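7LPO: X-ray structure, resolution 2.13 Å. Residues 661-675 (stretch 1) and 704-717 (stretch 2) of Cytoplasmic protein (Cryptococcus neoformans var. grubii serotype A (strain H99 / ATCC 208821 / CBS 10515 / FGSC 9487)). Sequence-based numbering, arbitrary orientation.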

# COMPACT_ATOMS: atom_id res chain seq x y z
N ALA A 661 18.70 9.28 2.62
CA ALA A 661 18.00 10.00 3.68
C ALA A 661 17.74 9.09 4.89
O ALA A 661 16.69 9.17 5.52
CB ALA A 661 16.69 10.60 3.17
N VAL A 662 18.72 8.24 5.19
CA VAL A 662 18.62 7.33 6.33
C VAL A 662 18.34 8.10 7.62
O VAL A 662 17.65 7.59 8.52
CB VAL A 662 19.91 6.49 6.43
CG1 VAL A 662 21.08 7.35 6.90
CG2 VAL A 662 19.71 5.30 7.33
N ALA A 663 18.85 9.32 7.75
CA ALA A 663 18.63 10.07 8.99
C ALA A 663 17.14 10.27 9.26
O ALA A 663 16.74 10.41 10.42
CB ALA A 663 19.34 11.41 8.92
N ALA A 664 16.31 10.29 8.22
CA ALA A 664 14.89 10.57 8.42
C ALA A 664 14.07 9.31 8.67
O ALA A 664 13.11 9.36 9.45
CB ALA A 664 14.33 11.32 7.22
N PHE A 665 14.41 8.18 8.05
CA PHE A 665 13.58 6.99 8.23
C PHE A 665 14.09 6.05 9.31
O PHE A 665 13.31 5.20 9.77
CB PHE A 665 13.38 6.23 6.91
CG PHE A 665 14.63 5.62 6.30
CD1 PHE A 665 15.22 4.50 6.86
CD2 PHE A 665 15.14 6.11 5.12
CE1 PHE A 665 16.33 3.92 6.27
CE2 PHE A 665 16.24 5.53 4.51
CZ PHE A 665 16.84 4.43 5.09
N CYS A 666 15.33 6.19 9.76
CA CYS A 666 15.87 5.39 10.86
C CYS A 666 15.84 6.26 12.11
O CYS A 666 16.62 7.22 12.22
CB CYS A 666 17.28 4.91 10.55
SG CYS A 666 17.97 3.84 11.84
N ARG A 667 14.95 5.94 13.05
CA ARG A 667 14.58 6.85 14.12
C ARG A 667 14.41 6.11 15.43
O ARG A 667 14.05 4.92 15.44
CB ARG A 667 13.26 7.58 13.82
CG ARG A 667 13.07 8.04 12.38
CD ARG A 667 11.58 8.20 12.05
NE ARG A 667 10.94 9.25 12.84
CZ ARG A 667 11.08 10.55 12.60
NH1 ARG A 667 11.84 10.99 11.60
NH2 ARG A 667 10.45 11.43 13.38
N PRO A 668 14.65 6.78 16.56
CA PRO A 668 14.34 6.16 17.86
C PRO A 668 12.84 6.03 18.07
O PRO A 668 12.06 6.91 17.67
CB PRO A 668 14.95 7.14 18.87
CG PRO A 668 14.87 8.48 18.15
CD PRO A 668 15.16 8.16 16.71
N TYR A 669 12.43 4.94 18.70
CA TYR A 669 11.03 4.74 19.03
C TYR A 669 10.92 3.61 20.05
O TYR A 669 11.82 2.78 20.15
CB TYR A 669 10.20 4.42 17.78
CG TYR A 669 10.35 3.03 17.25
CD1 TYR A 669 11.44 2.68 16.48
CD2 TYR A 669 9.37 2.07 17.49
CE1 TYR A 669 11.58 1.39 15.98
CE2 TYR A 669 9.49 0.79 16.99
CZ TYR A 669 10.60 0.46 16.24
OH TYR A 669 10.71 -0.82 15.75
N PRO A 670 9.81 3.58 20.81
CA PRO A 670 9.60 2.53 21.81
C PRO A 670 9.01 1.26 21.21
O PRO A 670 7.86 1.24 20.76
CB PRO A 670 8.63 3.19 22.81
CG PRO A 670 7.82 4.13 21.94
CD PRO A 670 8.74 4.59 20.82
N VAL A 671 9.79 0.18 21.24
CA VAL A 671 9.32 -1.09 20.70
C VAL A 671 8.25 -1.70 21.59
O VAL A 671 7.29 -2.31 21.10
CB VAL A 671 10.52 -2.05 20.52
CG1 VAL A 671 10.03 -3.42 20.16
CG2 VAL A 671 11.48 -1.52 19.47
N ALA A 672 8.39 -1.57 22.91
CA ALA A 672 7.45 -2.17 23.84
C ALA A 672 7.43 -1.34 25.11
O ALA A 672 8.49 -0.93 25.60
CB ALA A 672 7.82 -3.62 24.16
N THR A 673 6.24 -1.11 25.63
CA THR A 673 6.05 -0.12 26.68
C THR A 673 5.16 -0.67 27.79
O THR A 673 4.08 -1.20 27.52
CB THR A 673 5.43 1.16 26.14
OG1 THR A 673 6.36 1.81 25.27
CG2 THR A 673 5.07 2.09 27.27
N VAL A 674 5.62 -0.50 29.03
CA VAL A 674 4.78 -0.72 30.20
C VAL A 674 3.93 0.54 30.35
O VAL A 674 4.43 1.58 30.78
CB VAL A 674 5.61 -1.01 31.45
CG1 VAL A 674 4.71 -1.03 32.67
CG2 VAL A 674 6.37 -2.33 31.29
N GLY A 675 2.66 0.44 30.00
CA GLY A 675 1.80 1.60 29.91
C GLY A 675 1.39 1.89 28.48
O GLY A 675 1.51 1.05 27.59
N GLN A 704 11.54 -8.36 34.63
CA GLN A 704 11.43 -9.01 33.34
C GLN A 704 10.44 -8.31 32.42
O GLN A 704 10.36 -8.67 31.23
CB GLN A 704 11.02 -10.48 33.52
CG GLN A 704 12.18 -11.45 33.71
CD GLN A 704 12.94 -11.21 34.99
OE1 GLN A 704 14.18 -11.18 35.00
NE2 GLN A 704 12.21 -11.05 36.10
N VAL A 705 9.67 -7.35 32.93
CA VAL A 705 8.64 -6.65 32.16
C VAL A 705 8.94 -5.16 32.27
O VAL A 705 8.62 -4.52 33.28
CB VAL A 705 7.22 -6.97 32.65
CG1 VAL A 705 6.18 -6.28 31.79
CG2 VAL A 705 7.01 -8.48 32.65
N TYR A 706 9.54 -4.60 31.23
CA TYR A 706 10.02 -3.23 31.22
C TYR A 706 9.82 -2.66 29.83
O TYR A 706 9.45 -3.36 28.88
CB TYR A 706 11.50 -3.19 31.62
CG TYR A 706 12.27 -4.22 30.86
CD1 TYR A 706 12.75 -3.95 29.59
CD2 TYR A 706 12.47 -5.49 31.38
CE1 TYR A 706 13.43 -4.91 28.87
CE2 TYR A 706 13.15 -6.47 30.66
CZ TYR A 706 13.63 -6.16 29.41
OH TYR A 706 14.31 -7.10 28.66
N THR A 707 10.08 -1.36 29.71
CA THR A 707 9.99 -0.66 28.44
C THR A 707 11.30 -0.78 27.68
O THR A 707 12.39 -0.66 28.25
CB THR A 707 9.65 0.80 28.70
OG1 THR A 707 8.37 0.88 29.34
CG2 THR A 707 9.62 1.60 27.41
N GLU A 708 11.18 -1.04 26.37
CA GLU A 708 12.32 -1.19 25.48
C GLU A 708 12.21 -0.15 24.37
O GLU A 708 11.15 -0.03 23.74
CB GLU A 708 12.40 -2.58 24.86
CG GLU A 708 12.59 -3.70 25.85
CD GLU A 708 12.67 -5.07 25.19
OE1 GLU A 708 13.68 -5.34 24.49
OE2 GLU A 708 11.73 -5.88 25.37
N ILE A 709 13.29 0.57 24.14
CA ILE A 709 13.36 1.64 23.16
C ILE A 709 14.52 1.36 22.23
O ILE A 709 15.61 0.98 22.68
CB ILE A 709 13.52 3.02 23.85
CG1 ILE A 709 12.19 3.45 24.46
CG2 ILE A 709 14.04 4.04 22.86
CD1 ILE A 709 12.33 4.48 25.58
N TYR A 710 14.30 1.53 20.93
CA TYR A 710 15.36 1.43 19.93
C TYR A 710 16.05 2.78 19.79
O TYR A 710 15.40 3.80 19.58
CB TYR A 710 14.77 0.99 18.58
CG TYR A 710 15.71 1.13 17.41
CD1 TYR A 710 16.76 0.23 17.22
CD2 TYR A 710 15.54 2.13 16.47
CE1 TYR A 710 17.62 0.35 16.14
CE2 TYR A 710 16.39 2.27 15.40
CZ TYR A 710 17.43 1.37 15.23
OH TYR A 710 18.27 1.49 14.15
N LEU A 711 17.38 2.78 19.92
CA LEU A 711 18.17 3.99 19.72
C LEU A 711 19.17 3.77 18.58
O LEU A 711 20.15 3.03 18.76
CB LEU A 711 18.91 4.38 21.00
CG LEU A 711 18.04 4.73 22.21
CD1 LEU A 711 18.94 4.90 23.43
CD2 LEU A 711 17.21 5.97 21.99
N PRO A 712 18.97 4.39 17.42
CA PRO A 712 19.78 4.02 16.25
C PRO A 712 21.21 4.56 16.32
O PRO A 712 21.44 5.73 16.63
CB PRO A 712 19.01 4.62 15.07
CG PRO A 712 18.25 5.78 15.67
CD PRO A 712 17.94 5.39 17.10
N PHE A 713 22.16 3.68 16.00
CA PHE A 713 23.53 4.12 15.74
C PHE A 713 23.57 5.26 14.74
O PHE A 713 24.47 6.11 14.79
CB PHE A 713 24.38 2.96 15.19
CG PHE A 713 24.69 1.89 16.19
CD1 PHE A 713 24.96 2.19 17.51
CD2 PHE A 713 24.72 0.56 15.79
CE1 PHE A 713 25.26 1.19 18.41
CE2 PHE A 713 25.01 -0.44 16.68
CZ PHE A 713 25.29 -0.12 18.00
N VAL A 714 22.64 5.25 13.78
CA VAL A 714 22.59 6.28 12.74
C VAL A 714 22.61 7.68 13.35
O VAL A 714 23.19 8.61 12.78
CB VAL A 714 21.34 6.06 11.86
CG1 VAL A 714 20.93 7.34 11.19
CG2 VAL A 714 21.59 4.97 10.85
N HIS A 715 21.95 7.86 14.50
CA HIS A 715 21.88 9.16 15.15
C HIS A 715 22.70 9.28 16.42
O HIS A 715 23.05 10.40 16.81
CB HIS A 715 20.42 9.50 15.52
CG HIS A 715 19.53 9.73 14.34
ND1 HIS A 715 19.57 10.89 13.61
CD2 HIS A 715 18.61 8.93 13.76
CE1 HIS A 715 18.69 10.81 12.62
NE2 HIS A 715 18.10 9.63 12.69
N TYR A 716 22.99 8.17 17.09
CA TYR A 716 23.49 8.21 18.46
C TYR A 716 24.83 7.49 18.64
O TYR A 716 25.33 7.42 19.77
CB TYR A 716 22.45 7.61 19.41
CG TYR A 716 21.14 8.39 19.46
CD1 TYR A 716 21.10 9.67 20.00
CD2 TYR A 716 19.96 7.85 18.98
CE1 TYR A 716 19.91 10.39 20.06
CE2 TYR A 716 18.77 8.56 19.04
CZ TYR A 716 18.75 9.83 19.58
OH TYR A 716 17.57 10.53 19.63
N ALA A 717 25.42 6.97 17.58
CA ALA A 717 26.71 6.30 17.72
C ALA A 717 27.79 7.30 18.11
O ALA A 717 27.72 8.50 17.79
CB ALA A 717 27.09 5.60 16.42

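The two stretches run antiparallel, so the short helix that opens stretch 1 lies beside the helix that closes stretch 2. Together they bury 875 Å² of surface.

Val662 begins the contact: its CG2 packs against CG2 of Val714 at 4.0 Å. Next, the ring of His715 reaches the end of the first helix. Its NE2 lies 2.8 Å from Ala663 O and 2.9 Å from Cys666 O. Both are weak hydrogen bonds, since one N-H is shared between two carbonyls at angles near 120°.

Cys666 points toward stretch 2. Its SG sits 3.5 Å from Pro712 CB and 3.9 Å from Val714 CG2, and it meets the Tyr710 ring at the edge. Arg667 turns away; its NH1 bonds back to Ala664 O at 3.0 Å.

Pro668 packs against Leu711, Pro712 and Tyr716. Its CB is 4.0 Å from Leu711 CD2 and 3.9 Å from Pro712 CD, while its CG is 4.0 Å from Tyr716 CE2. Proline has no N-H to give, but Pro668 CA makes a CA-H...O contact with Tyr710 O at 3.1 Å.

Tyr669 N donates to Tyr710 O at 3.3 Å, and Tyr710 N donates to Tyr669 O at 2.9 Å. The two tyrosine side chains share a face of the sheet, with Tyr669 CE1 4.1 Å from Tyr710 CD2. Pro670 and Ile709 form a non-hydrogen-bonded pair, so the proline costs no bond there; Pro670 CB touches Ile709 CG1 at 3.9 Å.

The register then slips by one residue in a beta bulge. Glu708 O accepts from both Val671 N (2.9 Å, weak) and Ala672 N (3.3 Å). Glu708 N returns a bond to Ala672 O at 2.8 Å. Beyond the bulge, a side chain takes over as acceptor: Val674 N donates to Thr707 OG1 at 3.1 Å. Val674 CG2 closes the contact against Val705 CG1 at 4.0 Å.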